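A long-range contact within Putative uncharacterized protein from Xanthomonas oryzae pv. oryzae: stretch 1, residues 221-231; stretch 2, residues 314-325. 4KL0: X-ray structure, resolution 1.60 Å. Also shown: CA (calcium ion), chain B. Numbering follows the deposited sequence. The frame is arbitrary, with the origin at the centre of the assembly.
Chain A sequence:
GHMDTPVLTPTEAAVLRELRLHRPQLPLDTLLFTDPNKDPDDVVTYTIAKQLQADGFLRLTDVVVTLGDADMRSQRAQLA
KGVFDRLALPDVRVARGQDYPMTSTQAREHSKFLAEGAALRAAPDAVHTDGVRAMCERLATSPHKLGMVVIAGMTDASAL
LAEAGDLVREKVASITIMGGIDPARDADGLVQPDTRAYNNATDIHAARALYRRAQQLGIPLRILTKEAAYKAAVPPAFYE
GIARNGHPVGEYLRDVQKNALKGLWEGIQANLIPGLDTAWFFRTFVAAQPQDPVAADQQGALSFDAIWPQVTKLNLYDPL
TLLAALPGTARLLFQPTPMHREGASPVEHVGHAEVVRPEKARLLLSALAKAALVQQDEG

Stretch 1 221-231: LRILTKEAAYK
Stretch 2 314-325: LNLYDPLTLLAA

Stretch 1 begins as a strand that includes L221 to L224; T225 then holds the N-cap position of a helix that starts at K226. Stretch 2 enters as an extended segment through L314 and N315, with L316 at the N-cap position of a helix that starts at Y317. This helix runs nearly antiparallel to the strand, at 151° between their N-to-C directions and 9.0 Å at closest approach. It crosses the stretch 1 helix almost at a right angle, at 101° and 9.3 Å. The register is set by three CA-CA pairs: R222 with A325 at 7.7 Å, L224 with T321 at 6.1 Å, and A229 with Y317 at 5.3 Å. Together the stretches bury 516 Å².

L224 covers the most surface. Its phi/psi is -103/136, and its CB points toward stretch 2. Chi1 is t, at -173°, and chi2 lies between wells at 132°. L224 CD1 lies 3.9 Å from A324 CB and 4.1 Å from L320 CB, so it packs against residues one helical turn apart. A324, whose CB points toward stretch 1, covers about as much surface as Y317. L224 CD2 lies 3.7 Å from T321 OG1. That hydroxyl donates to its own helix, with T321 OG1 2.9 Å from Y317 O, so its donor is used there, and the leucine methyl packs beside it.

A229 is next, helical at phi/psi -68/-36. Its CB points toward stretch 2. A229 CA lies 5.3 Å from Y317 CA, the closest pair in the register. A229 CB is 3.4 Å from Y317 CD1, meeting the ring obliquely, and 3.9 Å from L320 CD1. L320 adopts chi1 m and chi2 t. Water 1 links the two backbones: it donates to A229 O at 2.9 Å and accepts from L316 N at 2.7 Å.

Y317 is helical at phi/psi -70/-47, and T321 N donates to Y317 O at 3.1 Å. Y317 has chi1 m, at -51°, and chi2 at -83°. Its CB points sideways, but the end of the side chain comes nearer to stretch 1. K226 CB lies 3.7 Å from Y317 CE1, also oblique to the ring. Y230, with chi1 m and chi2 -21°, approaches at the ring edge, with Y230 CE1 4.2 Å from Y317 CE1. Water 2 joins the two phenols, 2.6 Å from Y230 OH and 2.7 Å from Y317 OH. N315, with chi1 m and chi2 -34°, joins this group: N315 ND2 donates to Y317 OH at 2.9 Å and sits 3.3 Å from Y230 CD1, at the ring edge.

R222, in the strand, makes a polar contact with stretch 2. It points its CB toward stretch 2 and runs t, t, m through chi3, with chi4 at 177°. R222 NH1 donates to A324 O at 2.8 Å, near the guanidinium plane, with an N-H...O angle of 145°. This is the one direct hydrogen bond between the stretches.

D318 points its CB away from stretch 1. D318 OD2 binds the calcium ion CA at 2.4 Å, and D318 OD1 accepts from water 3 at 2.5 Å.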

# COMPACT_ATOMS: atom_id res chain seq x y z
N LEU A 221 8.93 -1.39 14.34
CA LEU A 221 8.84 -0.97 12.94
C LEU A 221 9.13 -2.11 12.03
O LEU A 221 10.08 -2.87 12.25
CB LEU A 221 9.91 0.10 12.65
CG LEU A 221 9.79 1.55 12.99
CD1 LEU A 221 11.08 2.25 12.49
CD2 LEU A 221 8.54 2.14 12.32
N ARG A 222 8.35 -2.29 10.95
CA ARG A 222 8.66 -3.33 10.00
C ARG A 222 8.66 -2.66 8.62
O ARG A 222 7.66 -2.02 8.28
CB ARG A 222 7.61 -4.44 10.02
CG ARG A 222 7.93 -5.58 9.06
CD ARG A 222 6.94 -6.74 9.27
NE ARG A 222 7.28 -7.34 10.55
CZ ARG A 222 6.61 -8.35 11.09
NH1 ARG A 222 5.56 -8.87 10.44
NH2 ARG A 222 7.00 -8.83 12.26
N ILE A 223 9.78 -2.73 7.92
CA ILE A 223 9.97 -1.92 6.70
C ILE A 223 10.10 -2.88 5.54
O ILE A 223 11.02 -3.73 5.47
CB ILE A 223 11.23 -1.06 6.73
CG1 ILE A 223 11.38 -0.14 7.96
CG2 ILE A 223 11.28 -0.19 5.44
CD1 ILE A 223 10.36 0.88 8.09
N LEU A 224 9.17 -2.78 4.61
CA LEU A 224 9.19 -3.67 3.45
C LEU A 224 9.72 -2.85 2.29
O LEU A 224 9.30 -1.71 2.09
CB LEU A 224 7.76 -4.11 3.08
CG LEU A 224 7.69 -5.18 1.97
CD1 LEU A 224 6.77 -6.29 2.36
CD2 LEU A 224 7.28 -4.58 0.54
N THR A 225 10.62 -3.42 1.51
CA THR A 225 11.34 -2.62 0.51
C THR A 225 10.96 -3.10 -0.89
O THR A 225 10.33 -4.17 -1.11
CB THR A 225 12.84 -2.80 0.70
OG1 THR A 225 13.19 -4.15 0.35
CG2 THR A 225 13.21 -2.57 2.12
N LYS A 226 11.32 -2.34 -1.90
CA LYS A 226 10.91 -2.69 -3.25
C LYS A 226 11.43 -4.09 -3.70
O LYS A 226 10.78 -4.75 -4.49
CB LYS A 226 11.34 -1.58 -4.24
CG LYS A 226 12.86 -1.41 -4.29
CD LYS A 226 13.26 -0.13 -5.01
CE LYS A 226 14.80 -0.07 -5.17
NZ LYS A 226 15.17 0.81 -6.33
N GLU A 227 12.60 -4.51 -3.18
CA GLU A 227 13.14 -5.84 -3.52
C GLU A 227 12.25 -7.02 -3.12
O GLU A 227 12.24 -8.09 -3.78
CB GLU A 227 14.56 -5.98 -2.95
CG GLU A 227 15.55 -5.05 -3.68
CD GLU A 227 15.58 -3.63 -3.11
OE1 GLU A 227 14.99 -3.40 -2.00
OE2 GLU A 227 16.21 -2.75 -3.76
N ALA A 228 11.48 -6.82 -2.05
CA ALA A 228 10.52 -7.82 -1.58
C ALA A 228 9.44 -7.99 -2.64
O ALA A 228 9.01 -9.10 -2.93
CB ALA A 228 9.91 -7.39 -0.26
N ALA A 229 8.98 -6.88 -3.24
CA ALA A 229 7.96 -7.02 -4.28
C ALA A 229 8.43 -7.68 -5.57
O ALA A 229 7.66 -8.42 -6.23
CB ALA A 229 7.31 -5.66 -4.61
N TYR A 230 9.69 -7.42 -5.97
CA TYR A 230 10.21 -7.99 -7.21
C TYR A 230 10.06 -9.50 -7.16
O TYR A 230 9.67 -10.17 -8.13
CB TYR A 230 11.70 -7.62 -7.41
CG TYR A 230 11.99 -6.13 -7.50
CD1 TYR A 230 11.02 -5.22 -7.84
CD2 TYR A 230 13.28 -5.64 -7.26
CE1 TYR A 230 11.32 -3.84 -7.94
CE2 TYR A 230 13.57 -4.27 -7.33
CZ TYR A 230 12.59 -3.39 -7.68
OH TYR A 230 12.93 -2.05 -7.78
N LYS A 231 10.35 -10.05 -6.00
CA LYS A 231 10.34 -11.49 -5.88
C LYS A 231 8.93 -12.10 -6.04
O LYS A 231 8.76 -13.22 -6.54
CB LYS A 231 10.94 -11.86 -4.55
CG LYS A 231 11.24 -13.34 -4.41
CD LYS A 231 12.26 -13.55 -3.32
CE LYS A 231 12.80 -14.96 -3.34
NZ LYS A 231 13.09 -15.35 -1.93
N LEU A 314 4.65 -7.87 -12.68
CA LEU A 314 4.08 -6.58 -12.27
C LEU A 314 4.20 -6.52 -10.72
O LEU A 314 3.69 -7.41 -10.00
CB LEU A 314 2.62 -6.44 -12.71
CG LEU A 314 2.45 -6.49 -14.24
CD1 LEU A 314 0.99 -6.76 -14.54
CD2 LEU A 314 2.99 -5.18 -14.91
N ASN A 315 4.85 -5.46 -10.21
CA ASN A 315 5.06 -5.40 -8.75
C ASN A 315 3.85 -4.93 -7.92
O ASN A 315 3.12 -4.01 -8.37
CB ASN A 315 6.25 -4.48 -8.48
CG ASN A 315 7.51 -5.02 -9.09
OD1 ASN A 315 7.72 -6.25 -9.16
ND2 ASN A 315 8.40 -4.11 -9.51
N LEU A 316 3.61 -5.59 -6.79
CA LEU A 316 2.54 -5.17 -5.83
C LEU A 316 3.14 -4.74 -4.47
O LEU A 316 3.06 -5.45 -3.45
CB LEU A 316 1.49 -6.29 -5.62
CG LEU A 316 0.62 -6.57 -6.85
CD1 LEU A 316 -0.36 -7.78 -6.66
CD2 LEU A 316 -0.08 -5.25 -7.32
N TYR A 317 3.70 -3.55 -4.40
CA TYR A 317 4.44 -3.19 -3.21
C TYR A 317 3.54 -3.00 -2.02
O TYR A 317 3.79 -3.49 -0.94
CB TYR A 317 5.16 -1.84 -3.42
CG TYR A 317 6.00 -1.77 -4.69
CD1 TYR A 317 7.28 -2.29 -4.71
CD2 TYR A 317 5.49 -1.17 -5.83
CE1 TYR A 317 8.05 -2.23 -5.88
CE2 TYR A 317 6.24 -1.10 -7.01
CZ TYR A 317 7.51 -1.64 -7.01
OH TYR A 317 8.28 -1.56 -8.17
N ASP A 318 2.46 -2.27 -2.23
CA ASP A 318 1.62 -1.94 -1.09
C ASP A 318 0.80 -3.14 -0.56
O ASP A 318 0.63 -3.29 0.67
CB ASP A 318 0.72 -0.76 -1.45
CG ASP A 318 1.49 0.52 -1.64
OD1 ASP A 318 2.68 0.60 -1.30
OD2 ASP A 318 0.91 1.53 -2.11
N PRO A 319 0.27 -3.99 -1.44
CA PRO A 319 -0.45 -5.15 -0.90
C PRO A 319 0.48 -6.04 -0.11
O PRO A 319 0.05 -6.55 0.93
CB PRO A 319 -0.85 -5.89 -2.17
CG PRO A 319 -1.11 -4.80 -3.13
CD PRO A 319 0.01 -3.80 -2.88
N LEU A 320 1.72 -6.21 -0.54
CA LEU A 320 2.63 -7.01 0.24
C LEU A 320 2.91 -6.38 1.59
O LEU A 320 3.14 -7.08 2.57
CB LEU A 320 3.95 -7.21 -0.51
CG LEU A 320 3.78 -8.19 -1.67
CD1 LEU A 320 5.02 -8.09 -2.63
CD2 LEU A 320 3.67 -9.63 -1.15
N THR A 321 2.95 -5.05 1.66
CA THR A 321 3.18 -4.35 2.94
C THR A 321 2.07 -4.67 3.93
O THR A 321 2.32 -4.96 5.09
CB THR A 321 3.30 -2.83 2.69
OG1 THR A 321 4.40 -2.64 1.79
CG2 THR A 321 3.57 -2.07 3.95
N LEU A 322 0.83 -4.63 3.43
CA LEU A 322 -0.29 -5.02 4.26
C LEU A 322 -0.20 -6.48 4.72
O LEU A 322 -0.42 -6.76 5.94
CB LEU A 322 -1.62 -4.73 3.52
CG LEU A 322 -2.84 -5.19 4.35
CD1 LEU A 322 -2.91 -4.38 5.62
CD2 LEU A 322 -4.12 -5.01 3.57
N LEU A 323 0.18 -7.38 3.82
CA LEU A 323 0.35 -8.79 4.19
C LEU A 323 1.44 -8.89 5.25
O LEU A 323 1.33 -9.69 6.20
CB LEU A 323 0.64 -9.66 2.98
CG LEU A 323 -0.50 -9.76 1.94
CD1 LEU A 323 -0.15 -10.78 0.86
CD2 LEU A 323 -1.82 -10.20 2.59
N ALA A 324 2.47 -8.06 5.13
CA ALA A 324 3.54 -8.08 6.14
C ALA A 324 3.14 -7.53 7.50
O ALA A 324 3.83 -7.80 8.51
CB ALA A 324 4.82 -7.35 5.56
N ALA A 325 2.04 -6.74 7.57
CA ALA A 325 1.59 -6.06 8.75
C ALA A 325 0.73 -6.91 9.66
O ALA A 325 0.53 -6.53 10.82
CB ALA A 325 0.76 -4.80 8.34
CA CA B . 1.20 3.88 -2.36
O HOH W 1 4.80 -7.94 -6.03
O HOH W 2 10.80 -0.73 -8.44
O HOH W 3 3.66 2.80 -2.07
O HOH W 4 2.03 3.26 -4.62
O HOH W 5 3.10 5.59 -2.84